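Local coordinates for uncharacterized protein (Neisseria gonorrhoeae, PDB 5V77) that is of unknown function but belongs to the NGO_1070-like family and folds as a curled, barrel-like antiparallel beta sheet, at residues H15-Y20 / N42-I47; L33-T38 / L75-I80; I80-Y85 / I106-L111; Y88-I93 / I98-A103. All blocks are in the same frame, centred on the assembly; numbering follows the deposited sequence. Where two conformers were deposited one is given.

Contact 1. Residues H15-Y20 / N42-I47; sequences HNVSLY and NYFGYI
Val17 and Phe44 mark the closest backbone approach of 15-20 and 42-47, their CA atoms 7.9 Å apart, because strand 30-37 runs between the two and leaves only side chains to bridge the gap. On the buried side, CG1 of Val17 reaches CD2 of Phe44 at 4.0 Å, meeting the ring obliquely. Valine suits this spot: its methyls sit directly on CB, so a branched apolar group lies close to the strand, within reach of the ring. On the outer side two tyrosines cross at about a right angle. The Tyr20 OH lies in the plane of the Tyr43 ring at its edge, 3.4 Å from CE1, so the hydroxyl oxygen meets slightly positive ring hydrogens. With CG anti to the backbone N (chi1 -178°), the Tyr43 ring also passes over the backbone, and Gly45 N sits 3.6 Å above its plane, offset toward the rim. Two bulges shape the backbones. Phe44 and Gly45 form a classic beta bulge opposite Phe35, while Asn16 and Val17 form a G1 bulge opposite Ile77, where asparagine tolerates the positive phi (52°). Strand 30-37 binds the backbones of Ser18 and Tyr20 on one flank and receives the bulge on the other. Strand 75-84 pairs with Val17 and Leu19, and Phe14 packs its ring edge-to-face with Phe44 beside Pro110.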
# COMPACT_ATOMS: atom_id res chain seq x y z
N HIS A 15 -1.19 13.38 -16.64
CA HIS A 15 -1.00 14.78 -16.27
C HIS A 15 -2.25 15.32 -15.58
O HIS A 15 -3.38 15.08 -16.02
CB HIS A 15 -0.70 15.64 -17.49
CG HIS A 15 0.68 15.47 -18.04
ND1 HIS A 15 1.30 14.24 -18.16
CD2 HIS A 15 1.56 16.37 -18.53
CE1 HIS A 15 2.50 14.40 -18.69
NE2 HIS A 15 2.69 15.68 -18.91
N ASN A 16 -2.03 16.06 -14.49
CA ASN A 16 -3.08 16.78 -13.77
C ASN A 16 -4.25 15.87 -13.42
O ASN A 16 -5.40 16.09 -13.80
CB ASN A 16 -3.52 18.01 -14.57
CG ASN A 16 -2.36 18.96 -14.85
OD1 ASN A 16 -1.37 18.99 -14.12
ND2 ASN A 16 -2.47 19.73 -15.93
N VAL A 17 -3.96 14.82 -12.65
CA VAL A 17 -4.97 13.87 -12.20
C VAL A 17 -5.07 13.90 -10.68
O VAL A 17 -4.22 14.46 -9.98
CB VAL A 17 -4.67 12.44 -12.69
CG1 VAL A 17 -4.77 12.38 -14.21
CG2 VAL A 17 -3.29 12.04 -12.21
N SER A 18 -6.10 13.25 -10.16
CA SER A 18 -6.37 13.18 -8.73
C SER A 18 -6.51 11.73 -8.33
O SER A 18 -7.46 11.06 -8.75
CB SER A 18 -7.64 13.96 -8.39
OG SER A 18 -7.91 13.89 -6.99
N LEU A 19 -5.58 11.24 -7.51
CA LEU A 19 -5.62 9.87 -7.00
C LEU A 19 -6.60 9.76 -5.84
O LEU A 19 -6.49 10.50 -4.86
CB LEU A 19 -4.23 9.44 -6.56
CG LEU A 19 -4.13 8.08 -5.85
CD1 LEU A 19 -4.36 6.99 -6.87
CD2 LEU A 19 -2.76 7.95 -5.25
N TYR A 20 -7.55 8.82 -5.93
CA TYR A 20 -8.53 8.68 -4.86
C TYR A 20 -8.56 7.30 -4.22
O TYR A 20 -9.26 7.12 -3.22
CB TYR A 20 -9.95 9.05 -5.34
CG TYR A 20 -10.59 8.10 -6.34
CD1 TYR A 20 -10.47 8.32 -7.71
CD2 TYR A 20 -11.34 7.01 -5.91
CE1 TYR A 20 -11.07 7.44 -8.63
CE2 TYR A 20 -11.94 6.13 -6.81
CZ TYR A 20 -11.79 6.36 -8.18
OH TYR A 20 -12.39 5.49 -9.08
N ASN A 42 -14.69 14.14 -12.79
CA ASN A 42 -15.24 12.84 -13.11
C ASN A 42 -14.15 11.78 -13.10
O ASN A 42 -12.95 12.09 -13.16
CB ASN A 42 -15.93 12.85 -14.48
CG ASN A 42 -17.21 13.65 -14.47
OD1 ASN A 42 -17.38 14.60 -15.24
ND2 ASN A 42 -18.14 13.28 -13.60
N TYR A 43 -14.57 10.53 -13.04
CA TYR A 43 -13.64 9.42 -13.20
C TYR A 43 -12.80 9.62 -14.45
O TYR A 43 -13.31 10.06 -15.49
CB TYR A 43 -14.40 8.11 -13.30
CG TYR A 43 -13.48 6.93 -13.43
CD1 TYR A 43 -12.84 6.41 -12.31
CD2 TYR A 43 -13.22 6.35 -14.67
CE1 TYR A 43 -11.99 5.32 -12.41
CE2 TYR A 43 -12.35 5.27 -14.79
CZ TYR A 43 -11.75 4.76 -13.66
OH TYR A 43 -10.90 3.70 -13.77
N PHE A 44 -11.52 9.31 -14.35
CA PHE A 44 -10.64 9.40 -15.52
C PHE A 44 -10.07 8.03 -15.89
O PHE A 44 -10.27 7.57 -17.02
CB PHE A 44 -9.52 10.42 -15.29
CG PHE A 44 -8.51 10.49 -16.42
CD1 PHE A 44 -8.86 11.04 -17.64
CD2 PHE A 44 -7.23 9.98 -16.26
CE1 PHE A 44 -7.94 11.10 -18.68
CE2 PHE A 44 -6.31 10.02 -17.29
CZ PHE A 44 -6.66 10.59 -18.50
N GLY A 45 -9.39 7.35 -14.98
CA GLY A 45 -8.81 6.08 -15.36
C GLY A 45 -7.96 5.50 -14.26
O GLY A 45 -8.14 5.83 -13.08
N TYR A 46 -7.07 4.60 -14.64
CA TYR A 46 -6.39 3.81 -13.62
C TYR A 46 -5.01 3.42 -14.11
O TYR A 46 -4.74 3.39 -15.31
CB TYR A 46 -7.19 2.55 -13.26
CG TYR A 46 -7.36 1.58 -14.42
CD1 TYR A 46 -6.36 0.66 -14.75
CD2 TYR A 46 -8.52 1.59 -15.19
CE1 TYR A 46 -6.51 -0.22 -15.82
CE2 TYR A 46 -8.69 0.72 -16.27
CZ TYR A 46 -7.68 -0.19 -16.57
OH TYR A 46 -7.84 -1.05 -17.64
N ILE A 47 -4.13 3.12 -13.15
CA ILE A 47 -2.84 2.49 -13.42
C ILE A 47 -2.83 1.16 -12.70
O ILE A 47 -3.04 1.11 -11.47
CB ILE A 47 -1.66 3.37 -12.95
CG1 ILE A 47 -1.64 4.68 -13.72
CG2 ILE A 47 -0.34 2.60 -13.12
CD1 ILE A 47 -0.67 5.71 -13.12

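Contact 2. Residues L33-T38 / L75-I80; sequences LSFTDT and LFIPEI
Phe35 carries the apolar part of this contact, reaching two isoleucines of 75-80 with one side of its ring. Its CZ lies 3.6 Å from CD1 of Ile80, a methyl that approaches obliquely from the opposite direction. Ile77 comes in at about a right angle, and its CD1 stands in the ring plane at the edge, 3.9 Å from CE2. Both isoleucines have CG1 anti to the carbonyl carbon and an extended CG1-CD1 arm (chi2 171° in Ile77), which sends the terminal methyl well away from its own backbone; such a reach suits strands that are not neighbours. Strand 17-25 pairs with both 30-37 and 75-84 in this barrel-like sheet. End to end, the short parts 35-38 and 76-80 point 120° apart. The ring of Phe14 meets Phe35 edge-to-face, and Ile93 packs against both Ile77 and Ile80, so the cluster belongs to the interior.

Nearer the surface, CG2 of Thr38 is 4.3 Å from CD2 of Phe76, a doubtful touch because Phe76 was modelled in two conformers. The polar groups look elsewhere. Thr38 OG1 is hydrogen-bonded to Asn16 O, and Asp37 OD1 accepts the backbone N-H groups of Ile39 and Gly41, tying the turn at 37-41 to its carboxylate.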
# COMPACT_ATOMS: atom_id res chain seq x y z
N LEU A 33 -4.34 1.86 -8.98
CA LEU A 33 -4.50 3.24 -8.54
C LEU A 33 -5.57 3.87 -9.43
O LEU A 33 -5.48 3.76 -10.65
CB LEU A 33 -3.18 4.00 -8.67
CG LEU A 33 -2.15 3.84 -7.55
CD1 LEU A 33 -1.71 2.39 -7.40
CD2 LEU A 33 -0.94 4.72 -7.82
N SER A 34 -6.57 4.51 -8.82
CA SER A 34 -7.66 5.09 -9.60
C SER A 34 -7.68 6.60 -9.45
O SER A 34 -7.40 7.13 -8.37
CB SER A 34 -9.01 4.51 -9.21
OG SER A 34 -9.03 3.12 -9.53
N PHE A 35 -8.09 7.28 -10.53
CA PHE A 35 -7.92 8.72 -10.66
C PHE A 35 -9.19 9.36 -11.21
O PHE A 35 -9.89 8.77 -12.04
CB PHE A 35 -6.77 9.07 -11.62
CG PHE A 35 -5.45 8.47 -11.22
CD1 PHE A 35 -5.12 7.17 -11.60
CD2 PHE A 35 -4.54 9.22 -10.47
CE1 PHE A 35 -3.88 6.62 -11.23
CE2 PHE A 35 -3.31 8.68 -10.11
CZ PHE A 35 -2.98 7.38 -10.49
N THR A 36 -9.44 10.59 -10.77
CA THR A 36 -10.37 11.51 -11.42
C THR A 36 -9.59 12.60 -12.14
O THR A 36 -8.39 12.79 -11.93
CB THR A 36 -11.32 12.16 -10.40
OG1 THR A 36 -10.55 12.89 -9.43
CG2 THR A 36 -12.17 11.10 -9.70
N ASP A 37 -10.29 13.33 -13.02
CA ASP A 37 -9.74 14.52 -13.62
C ASP A 37 -9.86 15.68 -12.64
O ASP A 37 -10.56 15.61 -11.63
CB ASP A 37 -10.45 14.85 -14.94
CG ASP A 37 -11.86 15.38 -14.74
OD1 ASP A 37 -12.00 16.58 -14.39
OD2 ASP A 37 -12.83 14.63 -14.95
N THR A 38 -9.14 16.76 -12.93
CA THR A 38 -9.12 17.91 -12.03
C THR A 38 -9.91 19.09 -12.58
O THR A 38 -9.73 20.22 -12.12
CB THR A 38 -7.67 18.32 -11.72
OG1 THR A 38 -6.99 18.64 -12.94
CG2 THR A 38 -6.93 17.15 -11.03
N LEU A 75 -5.53 12.93 -3.82
CA LEU A 75 -4.16 13.41 -3.95
C LEU A 75 -3.98 13.98 -5.35
O LEU A 75 -3.95 13.23 -6.33
CB LEU A 75 -3.18 12.27 -3.67
CG LEU A 75 -1.68 12.57 -3.69
CD1 LEU A 75 -1.31 13.47 -2.52
CD2 LEU A 75 -0.87 11.27 -3.66
N PHE A 76 -3.81 15.29 -5.45
CA PHE A 76 -3.64 15.91 -6.75
C PHE A 76 -2.20 15.75 -7.23
O PHE A 76 -1.25 16.01 -6.48
CB PHE A 76 -4.08 17.37 -6.67
CG PHE A 76 -5.47 17.53 -6.12
CD1 PHE A 76 -5.70 18.26 -4.97
CD2 PHE A 76 -6.54 16.90 -6.73
CE1 PHE A 76 -6.99 18.38 -4.46
CE2 PHE A 76 -7.82 17.01 -6.23
CZ PHE A 76 -8.04 17.76 -5.09
N ILE A 77 -2.03 15.29 -8.47
CA ILE A 77 -0.74 14.89 -9.01
C ILE A 77 -0.51 15.62 -10.33
O ILE A 77 -1.28 15.44 -11.28
CB ILE A 77 -0.66 13.37 -9.22
CG1 ILE A 77 -0.82 12.63 -7.89
CG2 ILE A 77 0.65 12.99 -9.88
CD1 ILE A 77 -0.98 11.12 -8.07
N PRO A 78 0.54 16.44 -10.44
CA PRO A 78 0.86 17.04 -11.75
C PRO A 78 1.15 16.02 -12.84
O PRO A 78 0.71 16.20 -13.98
CB PRO A 78 2.10 17.90 -11.43
CG PRO A 78 1.98 18.20 -9.96
CD PRO A 78 1.41 16.95 -9.36
N GLU A 79 1.91 14.97 -12.52
CA GLU A 79 2.27 13.94 -13.50
C GLU A 79 2.89 12.78 -12.74
O GLU A 79 3.32 12.92 -11.60
CB GLU A 79 3.24 14.47 -14.55
CG GLU A 79 4.59 14.83 -13.98
CD GLU A 79 5.44 15.63 -14.96
OE1 GLU A 79 5.16 15.57 -16.18
OE2 GLU A 79 6.37 16.31 -14.50
N ILE A 80 2.94 11.62 -13.40
CA ILE A 80 3.45 10.38 -12.83
C ILE A 80 4.60 9.89 -13.70
O ILE A 80 4.45 9.76 -14.92
CB ILE A 80 2.33 9.32 -12.71
CG1 ILE A 80 1.26 9.83 -11.75
CG2 ILE A 80 2.91 7.96 -12.24
CD1 ILE A 80 0.02 8.97 -11.67

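Contact 3. Residues I80-Y85 / I106-L111; sequences IELYKY and INFEPL
Leu82 spreads its two methyls over two residues of 106-111, one methyl to each. With CG anti to the backbone N (chi1 173°) the side chain is directed toward 106-111, and the fork at CG then sends CD1 to CG2 of Ile106 at 4.2 Å and CD2 to CE2 of Phe108 at 4.0 Å. Leucine suits the place because it branches one carbon further out than valine or isoleucine. Leu82 and Ile106 run antiparallel alongside one another, whereas the Phe108 ring is met obliquely. Pro110 O lies in the plane of that ring at its edge, beyond the cis peptide before Pro110, where the chain folds back toward the ring.

The strands 75-84 and 105-109 are not paired: they face each other across the interior of the curled sheet, the first bonded to 89-94 and to 9-13, the second to 43-58. Ile91, Ile47 and Ile13 line the same space, packing on Leu82, Ile106 and Phe108 in turn.

Glu81 and Tyr83 turn to the other face of their strand. The Tyr83 hydroxyl donates to OE2 of Glu81 at 2.7 Å, arriving nearly along the carboxylate C-O bond, a pairing of residues two apart on one strand.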
# COMPACT_ATOMS: atom_id res chain seq x y z
N ILE A 80 2.94 11.62 -13.40
CA ILE A 80 3.45 10.38 -12.83
C ILE A 80 4.60 9.89 -13.70
O ILE A 80 4.45 9.76 -14.92
CB ILE A 80 2.33 9.32 -12.71
CG1 ILE A 80 1.26 9.83 -11.75
CG2 ILE A 80 2.91 7.96 -12.24
CD1 ILE A 80 0.02 8.97 -11.67
N GLU A 81 5.75 9.66 -13.08
CA GLU A 81 6.93 9.18 -13.79
C GLU A 81 6.84 7.67 -13.98
O GLU A 81 6.62 6.94 -13.02
CB GLU A 81 8.20 9.51 -13.02
CG GLU A 81 8.35 10.95 -12.61
CD GLU A 81 9.29 11.11 -11.43
OE1 GLU A 81 8.86 11.67 -10.40
OE2 GLU A 81 10.44 10.65 -11.52
N LEU A 82 7.01 7.21 -15.22
CA LEU A 82 6.97 5.78 -15.52
C LEU A 82 8.31 5.36 -16.09
O LEU A 82 8.78 5.95 -17.08
CB LEU A 82 5.83 5.45 -16.49
CG LEU A 82 5.75 4.01 -17.03
CD1 LEU A 82 5.52 3.01 -15.92
CD2 LEU A 82 4.67 3.89 -18.09
N TYR A 83 8.94 4.37 -15.46
CA TYR A 83 10.23 3.83 -15.88
C TYR A 83 10.04 2.39 -16.32
O TYR A 83 9.40 1.60 -15.62
CB TYR A 83 11.25 3.88 -14.75
CG TYR A 83 11.52 5.26 -14.20
CD1 TYR A 83 12.65 5.97 -14.59
CD2 TYR A 83 10.66 5.85 -13.29
CE1 TYR A 83 12.91 7.24 -14.08
CE2 TYR A 83 10.90 7.11 -12.78
CZ TYR A 83 12.02 7.80 -13.18
OH TYR A 83 12.25 9.05 -12.67
N LYS A 84 10.61 2.02 -17.47
CA LYS A 84 10.50 0.65 -17.96
C LYS A 84 11.88 0.03 -18.02
O LYS A 84 12.75 0.53 -18.75
CB LYS A 84 9.82 0.60 -19.33
CG LYS A 84 9.45 -0.82 -19.76
CD LYS A 84 8.66 -0.82 -21.06
CE LYS A 84 8.05 -2.19 -21.32
NZ LYS A 84 9.08 -3.26 -21.38
N TYR A 85 12.08 -1.04 -17.27
CA TYR A 85 13.32 -1.80 -17.27
C TYR A 85 13.13 -3.10 -18.06
O TYR A 85 12.05 -3.36 -18.60
CB TYR A 85 13.78 -2.08 -15.84
CG TYR A 85 13.94 -0.83 -15.02
CD1 TYR A 85 15.11 -0.09 -15.07
CD2 TYR A 85 12.91 -0.37 -14.21
CE1 TYR A 85 15.26 1.07 -14.33
CE2 TYR A 85 13.05 0.78 -13.47
CZ TYR A 85 14.23 1.50 -13.54
OH TYR A 85 14.36 2.65 -12.79
N ILE A 106 3.18 -2.78 -15.85
CA ILE A 106 2.36 -1.63 -15.46
C ILE A 106 1.64 -1.18 -16.71
O ILE A 106 2.27 -0.94 -17.75
CB ILE A 106 3.20 -0.48 -14.86
CG1 ILE A 106 3.86 -0.95 -13.56
CG2 ILE A 106 2.30 0.74 -14.60
CD1 ILE A 106 4.66 0.12 -12.81
N ASN A 107 0.31 -1.15 -16.65
CA ASN A 107 -0.53 -0.73 -17.76
C ASN A 107 -1.51 0.32 -17.26
O ASN A 107 -1.67 0.50 -16.05
CB ASN A 107 -1.31 -1.90 -18.38
CG ASN A 107 -0.41 -2.93 -19.00
OD1 ASN A 107 -0.31 -4.05 -18.51
ND2 ASN A 107 0.26 -2.55 -20.08
N PHE A 108 -2.17 1.01 -18.18
CA PHE A 108 -3.07 2.06 -17.74
C PHE A 108 -4.08 2.38 -18.83
O PHE A 108 -3.86 2.11 -20.02
CB PHE A 108 -2.27 3.31 -17.34
CG PHE A 108 -1.30 3.79 -18.39
CD1 PHE A 108 -1.70 4.70 -19.36
CD2 PHE A 108 0.01 3.35 -18.39
CE1 PHE A 108 -0.81 5.15 -20.32
CE2 PHE A 108 0.91 3.80 -19.36
CZ PHE A 108 0.49 4.71 -20.32
N GLU A 109 -5.22 2.94 -18.40
CA GLU A 109 -6.29 3.43 -19.26
C GLU A 109 -6.75 4.76 -18.68
O GLU A 109 -6.81 4.92 -17.45
CB GLU A 109 -7.49 2.46 -19.36
CG GLU A 109 -7.27 1.21 -20.21
CD GLU A 109 -7.62 1.43 -21.66
OE1 GLU A 109 -8.10 0.48 -22.32
OE2 GLU A 109 -7.42 2.57 -22.14
N PRO A 110 -7.08 5.75 -19.52
CA PRO A 110 -6.97 5.68 -20.98
C PRO A 110 -5.52 5.83 -21.42
O PRO A 110 -4.66 6.08 -20.58
CB PRO A 110 -7.83 6.87 -21.45
CG PRO A 110 -7.75 7.83 -20.37
CD PRO A 110 -7.69 7.00 -19.08
N LEU A 111 -5.24 5.63 -22.72
CA LEU A 111 -3.88 5.75 -23.20
C LEU A 111 -3.44 7.20 -23.38
O LEU A 111 -2.24 7.45 -23.51
CB LEU A 111 -3.72 4.99 -24.52
CG LEU A 111 -3.91 3.47 -24.39
CD1 LEU A 111 -3.54 2.74 -25.68
CD2 LEU A 111 -3.12 2.93 -23.20

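Contact 4. Residues Y88-I93 / I98-A103; sequences YSEIII and IIKISA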
# COMPACT_ATOMS: atom_id res chain seq x y z
N TYR A 88 10.75 -5.35 -15.59
CA TYR A 88 9.71 -4.78 -14.74
C TYR A 88 9.63 -3.29 -15.01
O TYR A 88 10.44 -2.73 -15.76
CB TYR A 88 10.00 -5.07 -13.26
CG TYR A 88 11.12 -4.22 -12.68
CD1 TYR A 88 12.45 -4.57 -12.87
CD2 TYR A 88 10.84 -3.08 -11.94
CE1 TYR A 88 13.47 -3.80 -12.34
CE2 TYR A 88 11.85 -2.29 -11.42
CZ TYR A 88 13.16 -2.66 -11.62
OH TYR A 88 14.17 -1.88 -11.10
N SER A 89 8.64 -2.64 -14.40
CA SER A 89 8.45 -1.21 -14.53
C SER A 89 8.21 -0.60 -13.16
O SER A 89 7.89 -1.29 -12.19
CB SER A 89 7.30 -0.88 -15.50
OG SER A 89 7.60 -1.32 -16.82
N GLU A 90 8.34 0.73 -13.08
CA GLU A 90 8.18 1.45 -11.83
C GLU A 90 7.47 2.77 -12.10
O GLU A 90 7.79 3.46 -13.07
CB GLU A 90 9.54 1.72 -11.17
CG GLU A 90 9.46 2.37 -9.79
CD GLU A 90 10.83 2.67 -9.21
OE1 GLU A 90 11.82 2.36 -9.88
OE2 GLU A 90 10.91 3.20 -8.08
N ILE A 91 6.50 3.12 -11.25
CA ILE A 91 5.93 4.46 -11.26
C ILE A 91 6.40 5.19 -10.01
O ILE A 91 6.55 4.58 -8.94
CB ILE A 91 4.39 4.48 -11.35
CG1 ILE A 91 3.75 3.57 -10.31
CG2 ILE A 91 3.93 4.13 -12.76
CD1 ILE A 91 2.26 3.82 -10.18
N ILE A 92 6.64 6.49 -10.15
CA ILE A 92 7.01 7.33 -9.03
C ILE A 92 6.07 8.53 -9.00
O ILE A 92 5.92 9.22 -10.01
CB ILE A 92 8.47 7.79 -9.10
CG1 ILE A 92 9.39 6.57 -9.04
CG2 ILE A 92 8.78 8.75 -7.94
CD1 ILE A 92 10.86 6.92 -9.08
N ILE A 93 5.43 8.74 -7.86
CA ILE A 93 4.60 9.92 -7.61
C ILE A 93 5.31 10.74 -6.55
O ILE A 93 5.56 10.23 -5.45
CB ILE A 93 3.19 9.52 -7.15
CG1 ILE A 93 2.47 8.71 -8.24
CG2 ILE A 93 2.41 10.77 -6.73
CD1 ILE A 93 1.22 8.01 -7.74
N ILE A 98 5.34 10.82 -1.21
CA ILE A 98 6.01 10.03 -2.25
C ILE A 98 5.42 8.62 -2.28
O ILE A 98 5.27 7.98 -1.24
CB ILE A 98 7.53 9.97 -2.02
CG1 ILE A 98 8.10 11.39 -2.15
CG2 ILE A 98 8.18 9.02 -3.00
CD1 ILE A 98 9.61 11.44 -2.26
N ILE A 99 5.08 8.16 -3.48
CA ILE A 99 4.61 6.80 -3.72
C ILE A 99 5.47 6.19 -4.81
O ILE A 99 5.62 6.79 -5.89
CB ILE A 99 3.12 6.76 -4.12
CG1 ILE A 99 2.24 7.23 -2.96
CG2 ILE A 99 2.72 5.32 -4.55
CD1 ILE A 99 0.83 7.65 -3.38
N LYS A 100 6.04 5.01 -4.55
CA LYS A 100 6.82 4.29 -5.55
C LYS A 100 6.28 2.88 -5.64
O LYS A 100 6.07 2.24 -4.61
CB LYS A 100 8.31 4.23 -5.18
CG LYS A 100 9.06 5.56 -5.15
CD LYS A 100 10.56 5.31 -4.99
CE LYS A 100 11.35 6.60 -4.90
NZ LYS A 100 12.81 6.35 -4.71
N ILE A 101 6.02 2.41 -6.85
CA ILE A 101 5.56 1.03 -7.04
C ILE A 101 6.36 0.42 -8.17
O ILE A 101 6.43 0.99 -9.26
CB ILE A 101 4.06 0.95 -7.39
CG1 ILE A 101 3.23 1.64 -6.31
CG2 ILE A 101 3.65 -0.53 -7.50
CD1 ILE A 101 1.75 1.77 -6.63
N SER A 102 6.94 -0.75 -7.91
CA SER A 102 7.60 -1.56 -8.93
C SER A 102 6.80 -2.84 -9.12
O SER A 102 6.35 -3.45 -8.15
CB SER A 102 9.04 -1.90 -8.52
OG SER A 102 9.87 -0.74 -8.55
N ALA A 103 6.61 -3.25 -10.37
CA ALA A 103 5.77 -4.39 -10.68
C ALA A 103 6.21 -4.96 -12.03
O ALA A 103 6.78 -4.24 -12.85
CB ALA A 103 4.28 -4.00 -10.73
O HOH W 1 9.33 0.95 -6.38
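Ile93 N donates to Ile99 O at 2.8 Å in an almost straight bond (177°), the shortest of six backbone bonds that join this antiparallel hairpin, whose strand axes run 172° apart. Ser89 with Ala103, Ile91 with Ile101 and Ile93 with Ile99 are the hydrogen-bonded pairs; each residue gives and receives one N-H. The non-hydrogen-bonded pairs between them bring CA-H groups close to carbonyls, as with CA of Glu90, 3.1 Å from Ile101 O.

One face is apolar. Ile91 places CG1 between its backbone N and carbonyl carbon (chi1 50°), which brings that atom 3.9 Å from CB of Ile101, the two side chains lying side by side; small Ser89 and Ala103 close the row at one end. Beta-branched isoleucine suits extended strands, and here Leu33 packs from across the interior on Ile91, Ile93 and Ile101, and Ile106 on Ile91. The other face is mixed. Glu90 extends alongside Ser102, and a water lies between them, 2.8 Å from Ser102 OG and 3.2 Å from Glu90 OE2, probably donating to the carboxylate. OE2 also nears the aliphatic chain of Lys100, 3.8 Å from CD, while OE2 and NZ remain 5.0 Å apart. Lys100 lays its CG against CG1 of Ile92.

The opposite charges of Glu90 and Lys100 may thus attract through space without a direct salt bridge, while the carbonyl-amide pairing and the isoleucine face do most of the joining.

The four contacts trace one barrel-like sheet whose strand pairings close on themselves. Contacts 1 and 2 have centres only about 4 Å apart and interlock along the chain: Val17 O receives Ile77 N at 2.8 Å, joining a segment of each. Contact 3 shares Ile80 with contact 2, although their centres lie about 13 Å apart. Contact 4, its centre about 9 Å from that of contact 3, is bonded to it by Tyr83 N to Glu90 O at 2.8 Å, and its isoleucine face meets contact 2 where Leu33 CD1 lies 3.6 Å from Ile101 CD1. Contacts 1 and 4 lie on opposite sides of the chain's centre, yet apolar side chains of both meet inside. With the function unknown, none of these contacts can be tied to a site.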